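Local coordinates for phosphoribosylaminoimidazole carboxylase (Bombyx mori, PDB 4JA0), which is a bifunctional enzyme of de novo purine biosynthesis that probably carboxylates aminoimidazole ribonucleotide and then forms SAICAR from the product, at residues Arg312-Tyr317 / Gly342-Pro347; Gln279-Lys284 / Pro352-Lys357; Met386-Ile391 / Gly400-Lys405; Val348-Pro353 / Trp363-Val368. All coordinates share one frame; numbering follows the deposited sequence.

Interaction 1 of 4, residues Arg312-Tyr317 / Gly342-Pro347; sequences RIMQQY and GNTSYP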
loop_
_atom_site.group_PDB
_atom_site.type_symbol
_atom_site.label_atom_id
_atom_site.label_comp_id
_atom_site.label_asym_id
_atom_site.label_seq_id
_atom_site.Cartn_x
_atom_site.Cartn_y
_atom_site.Cartn_z
ATOM N N ARG A 312 34.265 -12.008 -8.071
ATOM C CA ARG A 312 35.581 -12.582 -7.798
ATOM C C ARG A 312 35.637 -13.131 -6.357
ATOM O O ARG A 312 36.196 -14.194 -6.116
ATOM C CB ARG A 312 36.699 -11.560 -8.054
ATOM N N ILE A 313 35.012 -12.434 -5.418
ATOM C CA ILE A 313 35.012 -12.887 -4.038
ATOM C C ILE A 313 34.183 -14.149 -3.896
ATOM O O ILE A 313 34.598 -15.106 -3.241
ATOM C CB ILE A 313 34.481 -11.801 -3.086
ATOM C CG1 ILE A 313 35.412 -10.581 -3.110
ATOM C CG2 ILE A 313 34.329 -12.340 -1.671
ATOM C CD1 ILE A 313 35.085 -9.549 -2.060
ATOM N N MET A 314 33.041 -14.191 -4.567
ATOM C CA MET A 314 32.199 -15.368 -4.448
ATOM C C MET A 314 32.807 -16.568 -5.172
ATOM O O MET A 314 32.576 -17.720 -4.786
ATOM C CB MET A 314 30.784 -15.092 -4.940
ATOM C CG MET A 314 30.645 -15.235 -6.425
ATOM S SD MET A 314 29.403 -16.438 -6.900
ATOM C CE MET A 314 30.032 -16.881 -8.505
ATOM N N GLN A 315 33.610 -16.299 -6.198
ATOM C CA GLN A 315 34.266 -17.388 -6.903
ATOM C C GLN A 315 35.349 -17.998 -6.014
ATOM O O GLN A 315 35.584 -19.208 -6.041
ATOM C CB GLN A 315 34.837 -16.902 -8.244
ATOM C CG GLN A 315 33.784 -16.818 -9.351
ATOM C CD GLN A 315 34.173 -15.941 -10.546
ATOM O OE1 GLN A 315 35.091 -15.118 -10.479
ATOM N NE2 GLN A 315 33.467 -16.132 -11.654
ATOM N N GLN A 316 35.926 -17.183 -5.141
ATOM C CA GLN A 316 36.958 -17.677 -4.248
ATOM C C GLN A 316 36.377 -18.633 -3.231
ATOM O O GLN A 316 37.003 -19.638 -2.916
ATOM C CB GLN A 316 37.671 -16.515 -3.562
ATOM C CG GLN A 316 38.528 -15.692 -4.515
ATOM C CD GLN A 316 38.980 -14.391 -3.895
ATOM O OE1 GLN A 316 38.494 -13.991 -2.835
ATOM N NE2 GLN A 316 39.930 -13.728 -4.540
ATOM N N TYR A 317 35.146 -18.364 -2.795
ATOM C CA TYR A 317 34.445 -19.244 -1.865
ATOM C C TYR A 317 34.013 -20.529 -2.572
ATOM O O TYR A 317 33.904 -21.585 -1.950
ATOM C CB TYR A 317 33.257 -18.520 -1.219
ATOM C CG TYR A 317 33.671 -17.597 -0.107
ATOM C CD1 TYR A 317 34.141 -18.110 1.090
ATOM C CD2 TYR A 317 33.612 -16.223 -0.250
ATOM C CE1 TYR A 317 34.542 -17.289 2.121
ATOM C CE2 TYR A 317 34.017 -15.386 0.770
ATOM C CZ TYR A 317 34.483 -15.930 1.955
ATOM O OH TYR A 317 34.887 -15.122 2.995
ATOM N N GLY A 342 22.275 -15.348 -9.559
ATOM C CA GLY A 342 22.447 -15.543 -10.992
ATOM C C GLY A 342 23.812 -16.103 -11.407
ATOM O O GLY A 342 23.982 -16.600 -12.520
ATOM N N ASN A 343 24.786 -16.021 -10.511
ATOM C CA ASN A 343 26.141 -16.423 -10.850
ATOM C C ASN A 343 26.672 -17.608 -10.038
ATOM O O ASN A 343 27.771 -18.101 -10.296
ATOM C CB ASN A 343 27.079 -15.221 -10.753
ATOM C CG ASN A 343 26.816 -14.189 -11.844
ATOM O OD1 ASN A 343 27.303 -14.307 -12.961
ATOM N ND2 ASN A 343 26.037 -13.179 -11.520
ATOM N N THR A 344 25.890 -18.091 -9.076
ATOM C CA THR A 344 26.321 -19.267 -8.324
ATOM C C THR A 344 25.249 -20.326 -8.262
ATOM O O THR A 344 24.081 -20.088 -8.568
ATOM C CB THR A 344 26.791 -18.923 -6.878
ATOM O OG1 THR A 344 27.638 -19.959 -6.381
ATOM C CG2 THR A 344 25.629 -18.756 -5.952
ATOM N N SER A 345 25.648 -21.505 -7.824
ATOM C CA SER A 345 24.751 -22.632 -7.809
ATOM C C SER A 345 24.466 -22.980 -6.362
ATOM O O SER A 345 23.555 -23.758 -6.062
ATOM C CB SER A 345 25.421 -23.805 -8.513
ATOM O OG SER A 345 24.619 -24.963 -8.436
ATOM N N TYR A 346 25.217 -22.357 -5.462
ATOM C CA TYR A 346 24.982 -22.542 -4.039
ATOM C C TYR A 346 23.782 -21.688 -3.605
ATOM O O TYR A 346 23.525 -20.614 -4.170
ATOM C CB TYR A 346 26.255 -22.185 -3.242
ATOM C CG TYR A 346 27.422 -23.051 -3.642
ATOM C CD1 TYR A 346 27.634 -24.295 -3.042
ATOM C CD2 TYR A 346 28.296 -22.641 -4.647
ATOM C CE1 TYR A 346 28.683 -25.102 -3.433
ATOM C CE2 TYR A 346 29.349 -23.434 -5.039
ATOM C CZ TYR A 346 29.536 -24.663 -4.428
ATOM O OH TYR A 346 30.584 -25.445 -4.827
ATOM N N PRO A 347 23.032 -22.178 -2.614
ATOM C CA PRO A 347 21.864 -21.468 -2.090
ATOM C C PRO A 347 22.198 -20.056 -1.628
ATOM O O PRO A 347 23.211 -19.840 -0.953
ATOM C CB PRO A 347 21.433 -22.337 -0.904
ATOM C CG PRO A 347 22.623 -23.236 -0.614
ATOM C CD PRO A 347 23.261 -23.458 -1.923
#
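The flat group that Met314 meets is the peptide joining Asn343 to Thr344: the methyl CE lies well out of its plane and 3.1 Å from Asn343 O. Beyond it the Tyr346 ring has Thr344 OG1 at its edge, in the ring plane, and also meets the ring of Trp399 of a second subunit, the two planes inclined at about 55°. Thr344 touches the thioether as well, with Met314 SD 3.6 Å from Thr344 CB. Met314 and Thr344 slide past each other in opposite directions. CG of Met314 sits between the backbone N and the carbonyl carbon (chi1 84°), and a bend at chi2 carries the sulfur across to the 342-347 segment. Asn343 adds its CB, 4.1 Å from Met314 CE, while its amide ND2 is engaged elsewhere, by Val339 O and by Thr307 OG1 of a third subunit.

Helices 307-317 and 336-343 are neighbours on one face of the five-stranded parallel sheet of a flavodoxin-like, three-layered domain. Met314 fills the space between the first helix and the end of the second; it also rests on Phe272 of strand 267-273, as Thr344 does on Phe326 of strand 323-329. An alanine at Met314 would lack both sulfur and methyl, and is likely to leave a gap beside Thr344 CB and Asn343 O. No hydrogen bond crosses between the segments. The second subunit also grips 342-347: its Gln406 NE2 bonds to Thr344 O, and its Lys181 NZ to Tyr346 OH.

Interaction 2 of 4, residues Gln279-Lys284 / Pro352-Lys357; sequences QEHCQK and PPPSDK
His281 lies against a run of three prolines, joining the first turn of helix 279-291 to the loop that leaves strand 348-350 in the flavodoxin-like parallel alpha/beta domain. The imidazole carries most of the contact. Pro353 CA stands over one face, 3.7 Å from the ring centroid and only 12° off the normal, a CH-pi contact, and Pro353 CB comes within 3.9 Å of His281 CG. With CG anti to the backbone N (chi1 174°), the ring is swung out from the helix to meet this backbone.

Pro352 contributes its carbonyl: O lies 3.5 Å from His281 CE1, approaching the ring obliquely. Pro354 follows on, with CD 3.6 Å from His281 ND1, also oblique. At the other nitrogen, NE2 makes a weak hydrogen bond to Cys351 O, one residue before the prolines, which would tend to fix the turn of the ring. A leucine here in place of His281 would probably leave Cys351 O without this donor and Pro353 CA without an aromatic face. Val329 of strand 323-329 touches both His281 and Pro353, closing the contact from the sheet side. Farther along the loop, where the chain turns toward helix 358-361, Ser355 OG accepts a capping bond of 2.9 Å from Lys357 N, bent to 136° at the hydrogen.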
loop_
_atom_site.group_PDB
_atom_site.type_symbol
_atom_site.label_atom_id
_atom_site.label_comp_id
_atom_site.label_asym_id
_atom_site.label_seq_id
_atom_site.Cartn_x
_atom_site.Cartn_y
_atom_site.Cartn_z
ATOM N N GLN A 279 26.525 -3.644 9.548
ATOM C CA GLN A 279 27.426 -4.468 10.351
ATOM C C GLN A 279 26.762 -5.185 11.525
ATOM O O GLN A 279 26.824 -6.421 11.634
ATOM C CB GLN A 279 28.596 -3.579 10.804
ATOM C CG GLN A 279 29.644 -4.178 11.728
ATOM C CD GLN A 279 30.220 -5.454 11.212
ATOM O OE1 GLN A 279 30.057 -5.804 10.045
ATOM N NE2 GLN A 279 30.919 -6.168 12.082
ATOM N N GLU A 280 26.113 -4.404 12.384
ATOM C CA GLU A 280 25.405 -4.928 13.540
ATOM C C GLU A 280 24.376 -5.986 13.120
ATOM O O GLU A 280 24.235 -7.029 13.788
ATOM C CB GLU A 280 24.714 -3.781 14.274
ATOM C CG GLU A 280 25.598 -2.993 15.241
ATOM C CD GLU A 280 24.791 -2.372 16.378
ATOM O OE1 GLU A 280 23.538 -2.452 16.337
ATOM O OE2 GLU A 280 25.405 -1.802 17.307
ATOM N N HIS A 281 23.688 -5.729 12.003
ATOM C CA HIS A 281 22.696 -6.673 11.485
ATOM C C HIS A 281 23.375 -8.000 11.169
ATOM O O HIS A 281 22.887 -9.053 11.543
ATOM C CB HIS A 281 22.020 -6.113 10.232
ATOM C CG HIS A 281 21.097 -7.076 9.550
ATOM N ND1 HIS A 281 19.824 -7.341 10.003
ATOM C CD2 HIS A 281 21.269 -7.851 8.453
ATOM C CE1 HIS A 281 19.246 -8.225 9.208
ATOM N NE2 HIS A 281 20.103 -8.551 8.259
ATOM N N CYS A 282 24.520 -7.936 10.499
ATOM C CA CYS A 282 25.257 -9.133 10.117
ATOM C C CYS A 282 25.824 -9.891 11.307
ATOM O O CYS A 282 25.873 -11.125 11.315
ATOM C CB CYS A 282 26.395 -8.755 9.160
ATOM S SG CYS A 282 25.801 -8.097 7.590
ATOM N N GLN A 283 26.264 -9.136 12.304
ATOM C CA GLN A 283 26.767 -9.714 13.535
ATOM C C GLN A 283 25.648 -10.450 14.291
ATOM O O GLN A 283 25.905 -11.474 14.915
ATOM C CB GLN A 283 27.429 -8.631 14.390
ATOM C CG GLN A 283 28.796 -8.216 13.855
ATOM C CD GLN A 283 29.417 -7.044 14.605
ATOM O OE1 GLN A 283 30.644 -6.857 14.590
ATOM N NE2 GLN A 283 28.575 -6.250 15.264
ATOM N N LYS A 284 24.410 -9.963 14.187
ATOM C CA LYS A 284 23.271 -10.688 14.740
ATOM C C LYS A 284 23.035 -12.012 14.024
ATOM O O LYS A 284 22.591 -12.992 14.654
ATOM C CB LYS A 284 21.982 -9.863 14.685
ATOM C CG LYS A 284 21.861 -8.806 15.752
ATOM C CD LYS A 284 20.467 -8.187 15.703
ATOM C CE LYS A 284 20.305 -7.085 16.738
ATOM N NZ LYS A 284 18.871 -6.713 16.966
ATOM N N PRO A 352 17.417 -8.657 4.257
ATOM C CA PRO A 352 17.537 -7.201 4.324
ATOM C C PRO A 352 17.578 -6.777 5.779
ATOM O O PRO A 352 16.994 -7.450 6.631
ATOM C CB PRO A 352 16.253 -6.715 3.670
ATOM C CG PRO A 352 15.812 -7.858 2.811
ATOM C CD PRO A 352 16.198 -9.085 3.556
ATOM N N PRO A 353 18.329 -5.718 6.076
ATOM C CA PRO A 353 18.382 -5.171 7.434
ATOM C C PRO A 353 17.082 -4.449 7.719
ATOM O O PRO A 353 16.346 -4.159 6.772
ATOM C CB PRO A 353 19.571 -4.201 7.381
ATOM C CG PRO A 353 19.756 -3.866 5.918
ATOM C CD PRO A 353 19.267 -5.057 5.146
ATOM N N PRO A 354 16.778 -4.190 9.002
ATOM C CA PRO A 354 15.538 -3.515 9.393
ATOM C C PRO A 354 15.518 -2.055 8.919
ATOM O O PRO A 354 16.551 -1.382 8.890
ATOM C CB PRO A 354 15.596 -3.539 10.911
ATOM C CG PRO A 354 16.623 -4.490 11.257
ATOM C CD PRO A 354 17.613 -4.471 10.175
ATOM N N SER A 355 14.334 -1.574 8.566
ATOM C CA SER A 355 14.182 -0.273 7.937
ATOM C C SER A 355 12.706 0.033 7.818
ATOM O O SER A 355 11.884 -0.866 7.684
ATOM C CB SER A 355 14.827 -0.285 6.547
ATOM O OG SER A 355 14.334 0.778 5.752
ATOM N N ASP A 356 12.363 1.309 7.832
ATOM C CA ASP A 356 10.976 1.690 7.635
ATOM C C ASP A 356 10.585 1.338 6.209
ATOM O O ASP A 356 9.459 0.904 5.940
ATOM C CB ASP A 356 10.835 3.181 7.897
ATOM C CG ASP A 356 11.026 3.520 9.365
ATOM O OD1 ASP A 356 10.716 2.655 10.217
ATOM O OD2 ASP A 356 11.530 4.621 9.667
ATOM N N LYS A 357 11.565 1.452 5.315
ATOM C CA LYS A 357 11.362 1.234 3.898
ATOM C C LYS A 357 11.323 -0.232 3.493
ATOM O O LYS A 357 11.050 -0.524 2.332
ATOM C CB LYS A 357 12.443 1.964 3.091
ATOM C CG LYS A 357 12.156 3.441 2.839
ATOM C CD LYS A 357 12.933 4.371 3.779
ATOM C CE LYS A 357 12.764 5.839 3.326
ATOM N NZ LYS A 357 13.808 6.792 3.823
#

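Interaction 3 of 4, residues Met386-Ile391 / Gly400-Lys405; sequences MAAQII and GRLRSK
Leu402 has CG anti to its carbonyl carbon (chi1 -71°) and CD1 anti to its CA (chi2 168°), an extended form that pushes the forked end straight at helix 380-391. Gln389 also sets CG beside its backbone N (chi1 -73°) and then runs on extended, crossing the leucine at about a right angle. The fork is shared between two successive residues. CD1 reaches the Gln389 stem, 3.6 Å from Gln389 CG, and comes equally near to Gln389 CA. CD2 turns to the small methyl of Ala388, with Leu402 CD2 3.8 Å from Ala388 CB. The short alanine side chain lets the leucine come down close to the helix backbone, while the aliphatic part of Gln389 borders it on one flank. The contact is wholly apolar, and all three residues are buried.

Leu292, in the loop after helix 279-291, packs on both Ala388 and Leu402, and Ser345 of a second subunit touches both Gln389 and Leu402. Arg403 pairs with Glu177 of its own chain and with Glu318 of that second subunit. The packing joins the last two helices of the flavodoxin-like AIR carboxylase domain: the long C-terminal helix 396-420 lies against helix 380-391, whose Ala387 and Ile391 face strands 267-273 and 323-329.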
loop_
_atom_site.group_PDB
_atom_site.type_symbol
_atom_site.label_atom_id
_atom_site.label_comp_id
_atom_site.label_asym_id
_atom_site.label_seq_id
_atom_site.Cartn_x
_atom_site.Cartn_y
_atom_site.Cartn_z
ATOM N N MET A 386 17.790 -20.713 8.621
ATOM C CA MET A 386 17.715 -21.277 7.270
ATOM C C MET A 386 19.064 -21.878 6.857
ATOM O O MET A 386 19.122 -22.985 6.324
ATOM C CB MET A 386 17.308 -20.212 6.246
ATOM C CG MET A 386 15.948 -20.430 5.630
ATOM S SD MET A 386 15.680 -22.057 4.878
ATOM C CE MET A 386 16.593 -21.791 3.368
ATOM N N ALA A 387 20.140 -21.136 7.102
ATOM C CA ALA A 387 21.490 -21.602 6.806
ATOM C C ALA A 387 21.796 -22.869 7.596
ATOM O O ALA A 387 22.362 -23.837 7.060
ATOM C CB ALA A 387 22.502 -20.511 7.117
ATOM N N ALA A 388 21.421 -22.864 8.869
ATOM C CA ALA A 388 21.605 -24.047 9.716
ATOM C C ALA A 388 20.830 -25.259 9.214
ATOM O O ALA A 388 21.382 -26.357 9.122
ATOM C CB ALA A 388 21.223 -23.742 11.156
ATOM N N GLN A 389 19.572 -25.043 8.845
ATOM C CA GLN A 389 18.727 -26.125 8.363
ATOM C C GLN A 389 19.290 -26.730 7.080
ATOM O O GLN A 389 19.188 -27.942 6.865
ATOM C CB GLN A 389 17.287 -25.629 8.152
ATOM C CG GLN A 389 16.515 -25.392 9.454
ATOM C CD GLN A 389 15.238 -24.563 9.281
ATOM O OE1 GLN A 389 15.025 -23.907 8.257
ATOM N NE2 GLN A 389 14.392 -24.575 10.303
ATOM N N ILE A 390 19.933 -25.901 6.262
ATOM C CA ILE A 390 20.519 -26.370 5.008
ATOM C C ILE A 390 21.764 -27.225 5.271
ATOM O O ILE A 390 21.918 -28.310 4.706
ATOM C CB ILE A 390 20.886 -25.181 4.091
ATOM C CG1 ILE A 390 19.607 -24.537 3.540
ATOM C CG2 ILE A 390 21.776 -25.637 2.935
ATOM C CD1 ILE A 390 19.806 -23.233 2.865
ATOM N N ILE A 391 22.642 -26.709 6.128
ATOM C CA ILE A 391 23.873 -27.377 6.512
ATOM C C ILE A 391 23.641 -28.608 7.439
ATOM O O ILE A 391 24.438 -29.573 7.467
ATOM C CB ILE A 391 24.799 -26.335 7.114
ATOM C CG1 ILE A 391 25.211 -25.378 6.003
ATOM C CG2 ILE A 391 26.012 -26.957 7.741
ATOM C CD1 ILE A 391 26.059 -24.245 6.468
ATOM N N GLY A 400 20.764 -31.575 15.206
ATOM C CA GLY A 400 20.409 -31.804 16.594
ATOM C C GLY A 400 20.102 -30.487 17.295
ATOM O O GLY A 400 19.044 -30.334 17.927
ATOM N N ARG A 401 21.003 -29.513 17.149
ATOM C CA ARG A 401 20.871 -28.227 17.851
ATOM C C ARG A 401 19.637 -27.438 17.474
ATOM O O ARG A 401 19.112 -26.688 18.292
ATOM C CB ARG A 401 22.117 -27.351 17.658
ATOM C CG ARG A 401 23.360 -27.918 18.327
ATOM C CD ARG A 401 24.351 -26.814 18.675
ATOM N NE ARG A 401 25.735 -27.274 18.589
ATOM C CZ ARG A 401 26.792 -26.595 19.032
ATOM N NH1 ARG A 401 26.642 -25.410 19.613
ATOM N NH2 ARG A 401 28.009 -27.110 18.899
ATOM N N LEU A 402 19.186 -27.599 16.235
ATOM C CA LEU A 402 17.941 -26.996 15.793
ATOM C C LEU A 402 16.769 -27.620 16.546
ATOM O O LEU A 402 15.879 -26.914 17.016
ATOM C CB LEU A 402 17.767 -27.178 14.289
ATOM C CG LEU A 402 18.690 -26.353 13.368
ATOM C CD1 LEU A 402 18.605 -26.848 11.934
ATOM C CD2 LEU A 402 18.380 -24.866 13.421
ATOM N N ARG A 403 16.773 -28.946 16.687
ATOM C CA ARG A 403 15.680 -29.618 17.384
ATOM C C ARG A 403 15.698 -29.307 18.856
ATOM O O ARG A 403 14.646 -29.173 19.485
ATOM C CB ARG A 403 15.737 -31.114 17.185
ATOM C CG ARG A 403 15.748 -31.527 15.748
ATOM C CD ARG A 403 15.050 -32.864 15.562
ATOM N NE ARG A 403 13.713 -32.688 15.009
ATOM C CZ ARG A 403 12.962 -33.680 14.548
ATOM N NH1 ARG A 403 13.424 -34.913 14.567
ATOM N NH2 ARG A 403 11.758 -33.438 14.058
ATOM N N SER A 404 16.894 -29.158 19.401
ATOM C CA SER A 404 17.039 -28.849 20.808
ATOM C C SER A 404 16.507 -27.449 21.084
ATOM O O SER A 404 15.854 -27.189 22.098
ATOM C CB SER A 404 18.514 -28.973 21.202
ATOM O OG SER A 404 18.729 -28.636 22.558
ATOM N N LYS A 405 16.736 -26.550 20.144
ATOM C CA LYS A 405 16.263 -25.192 20.301
ATOM C C LYS A 405 14.720 -25.136 20.336
ATOM O O LYS A 405 14.133 -24.389 21.123
ATOM C CB LYS A 405 16.815 -24.338 19.166
ATOM C CG LYS A 405 16.467 -22.864 19.264
ATOM C CD LYS A 405 16.140 -22.278 17.895
ATOM C CE LYS A 405 15.649 -20.855 18.042
ATOM N NZ LYS A 405 16.653 -20.048 18.794
#

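Interaction 4 of 4, residues Val348-Pro353 / Trp363-Val368; sequences VINCPP and WSSLSV
Asn350 projects from strand 348-350 toward Ser365, and its atoms meet that serine in turn before reaching partners outside the segments. Its CB is 4.2 Å from both Ser365 CB and Ser365 OG. At CG, placed anti to the carbonyl carbon (chi1 -66°), the amide branches. ND2 passes 4.0 Å from Ser365 CB and 3.8 Å from Ser365 O, too long for a bond; its hydrogen bond, a weak one, goes to Thr376 OG1 of the adjoining strand. OD1 accepts a weak hydrogen bond from Asn334 ND2.

The same Asn334 nitrogen is hydrogen-bonded to Ser365 OG, so one amide bridges the two segments that make no direct hydrogen bond to each other. Two residues beyond Asn350, the ring atom Pro352 CG comes up to this hydroxyl, 3.7 Å from Ser365 OG, so the serine oxygen has a polar partner in Asn334 and an apolar neighbour in Pro352. Segment 363-368 is held from outside as well: Ser364 O and Val368 O accept hydrogen bonds from Ser333 OG and Arg332 NH1 of a third subunit. Such a cluster, set where strand 348-350 ends and the connection to edge strand 375-376 folds back over it, belongs to the C-terminal rim of a flavodoxin-like parallel sheet.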
loop_
_atom_site.group_PDB
_atom_site.type_symbol
_atom_site.label_atom_id
_atom_site.label_comp_id
_atom_site.label_asym_id
_atom_site.label_seq_id
_atom_site.Cartn_x
_atom_site.Cartn_y
_atom_site.Cartn_z
ATOM N N VAL A 348 21.346 -19.103 -1.999
ATOM C CA VAL A 348 21.529 -17.712 -1.613
ATOM C C VAL A 348 20.296 -17.246 -0.863
ATOM O O VAL A 348 19.182 -17.319 -1.385
ATOM C CB VAL A 348 21.724 -16.802 -2.849
ATOM C CG1 VAL A 348 21.668 -15.341 -2.436
ATOM C CG2 VAL A 348 23.025 -17.118 -3.578
ATOM N N ILE A 349 20.493 -16.763 0.360
ATOM C CA ILE A 349 19.384 -16.241 1.174
ATOM C C ILE A 349 19.515 -14.741 1.369
ATOM O O ILE A 349 20.599 -14.249 1.734
ATOM C CB ILE A 349 19.315 -16.920 2.572
ATOM C CG1 ILE A 349 19.364 -18.449 2.431
ATOM C CG2 ILE A 349 18.052 -16.507 3.318
ATOM C CD1 ILE A 349 19.608 -19.151 3.736
ATOM N N ASN A 350 18.414 -14.031 1.107
ATOM C CA ASN A 350 18.326 -12.584 1.311
ATOM C C ASN A 350 17.809 -12.185 2.682
ATOM O O ASN A 350 16.655 -12.475 3.025
ATOM C CB ASN A 350 17.386 -11.973 0.294
ATOM C CG ASN A 350 17.897 -12.087 -1.085
ATOM O OD1 ASN A 350 19.078 -11.858 -1.329
ATOM N ND2 ASN A 350 17.009 -12.413 -2.023
ATOM N N CYS A 351 18.616 -11.437 3.424
ATOM C CA CYS A 351 18.178 -10.917 4.703
ATOM C C CYS A 351 18.387 -9.410 4.769
ATOM O O CYS A 351 19.403 -8.925 5.249
ATOM C CB CYS A 351 18.911 -11.641 5.850
ATOM S SG CYS A 351 18.285 -11.226 7.507
ATOM N N PRO A 352 17.417 -8.657 4.257
ATOM C CA PRO A 352 17.537 -7.201 4.324
ATOM C C PRO A 352 17.578 -6.777 5.779
ATOM O O PRO A 352 16.994 -7.450 6.631
ATOM C CB PRO A 352 16.253 -6.715 3.670
ATOM C CG PRO A 352 15.812 -7.858 2.811
ATOM C CD PRO A 352 16.198 -9.085 3.556
ATOM N N PRO A 353 18.329 -5.718 6.076
ATOM C CA PRO A 353 18.382 -5.171 7.434
ATOM C C PRO A 353 17.082 -4.449 7.719
ATOM O O PRO A 353 16.346 -4.159 6.772
ATOM C CB PRO A 353 19.571 -4.201 7.381
ATOM C CG PRO A 353 19.756 -3.866 5.918
ATOM C CD PRO A 353 19.267 -5.057 5.146
ATOM N N TRP A 363 10.449 -6.077 -2.125
ATOM C CA TRP A 363 10.109 -6.665 -3.398
ATOM C C TRP A 363 11.296 -6.702 -4.322
ATOM O O TRP A 363 11.253 -7.364 -5.340
ATOM C CB TRP A 363 8.957 -5.919 -4.048
ATOM C CG TRP A 363 7.704 -6.054 -3.288
ATOM C CD1 TRP A 363 7.189 -5.177 -2.373
ATOM C CD2 TRP A 363 6.801 -7.164 -3.334
ATOM N NE1 TRP A 363 6.002 -5.668 -1.865
ATOM C CE2 TRP A 363 5.746 -6.884 -2.443
ATOM C CE3 TRP A 363 6.780 -8.359 -4.055
ATOM C CZ2 TRP A 363 4.687 -7.761 -2.253
ATOM C CZ3 TRP A 363 5.729 -9.218 -3.874
ATOM C CH2 TRP A 363 4.703 -8.927 -2.975
ATOM N N SER A 364 12.374 -6.015 -3.959
ATOM C CA SER A 364 13.610 -6.075 -4.741
ATOM C C SER A 364 14.320 -7.386 -4.461
ATOM O O SER A 364 15.152 -7.817 -5.250
ATOM C CB SER A 364 14.526 -4.893 -4.423
ATOM O OG SER A 364 14.891 -4.851 -3.054
ATOM N N SER A 365 14.008 -7.975 -3.302
ATOM C CA SER A 365 14.516 -9.280 -2.876
ATOM C C SER A 365 13.640 -10.387 -3.418
ATOM O O SER A 365 14.102 -11.267 -4.126
ATOM C CB SER A 365 14.537 -9.372 -1.359
ATOM O OG SER A 365 15.429 -8.436 -0.805
ATOM N N LEU A 366 12.358 -10.333 -3.086
ATOM C CA LEU A 366 11.355 -11.189 -3.710
ATOM C C LEU A 366 11.281 -10.816 -5.172
ATOM O O LEU A 366 11.981 -9.898 -5.609
ATOM C CB LEU A 366 9.999 -10.924 -3.081
ATOM C CG LEU A 366 9.879 -10.969 -1.562
ATOM C CD1 LEU A 366 8.621 -10.213 -1.131
ATOM C CD2 LEU A 366 9.817 -12.408 -1.100
ATOM N N SER A 367 10.463 -11.518 -5.941
ATOM C CA SER A 367 10.228 -11.125 -7.349
ATOM C C SER A 367 11.540 -10.937 -8.100
ATOM O O SER A 367 11.869 -9.849 -8.597
ATOM C CB SER A 367 9.315 -9.881 -7.514
ATOM O OG SER A 367 9.881 -8.697 -7.002
ATOM N N VAL A 368 12.290 -12.022 -8.147
ATOM C CA VAL A 368 13.505 -12.071 -8.920
ATOM C C VAL A 368 13.157 -12.445 -10.364
ATOM O O VAL A 368 12.062 -12.931 -10.644
ATOM C CB VAL A 368 14.447 -13.135 -8.317
ATOM C CG1 VAL A 368 15.079 -12.621 -7.034
ATOM C CG2 VAL A 368 13.676 -14.418 -8.068
#

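All four contacts lie in the AIR carboxylase region. From the N terminus, helix 279-291 opens interaction 2, whose long loop closes only at 352-357; interaction 1 is nested within it, tying helix 307-317 to the end of helix 336-343. Interaction 4 opens on 348-353, overlapping the closing segment of interaction 2 at Pro352 and Pro353, and closes its short loop at 363-368; the weak bond from His281 NE2 to Cys351 O also links these two. Interaction 3 follows in series, joining helices 380-391 and 396-420, and reaches back to interaction 4 through Met386 and Ile390 on Ile349, and to interaction 1 through Ile390 on Pro347. Interactions 1, 3 and 4 all touch the second subunit.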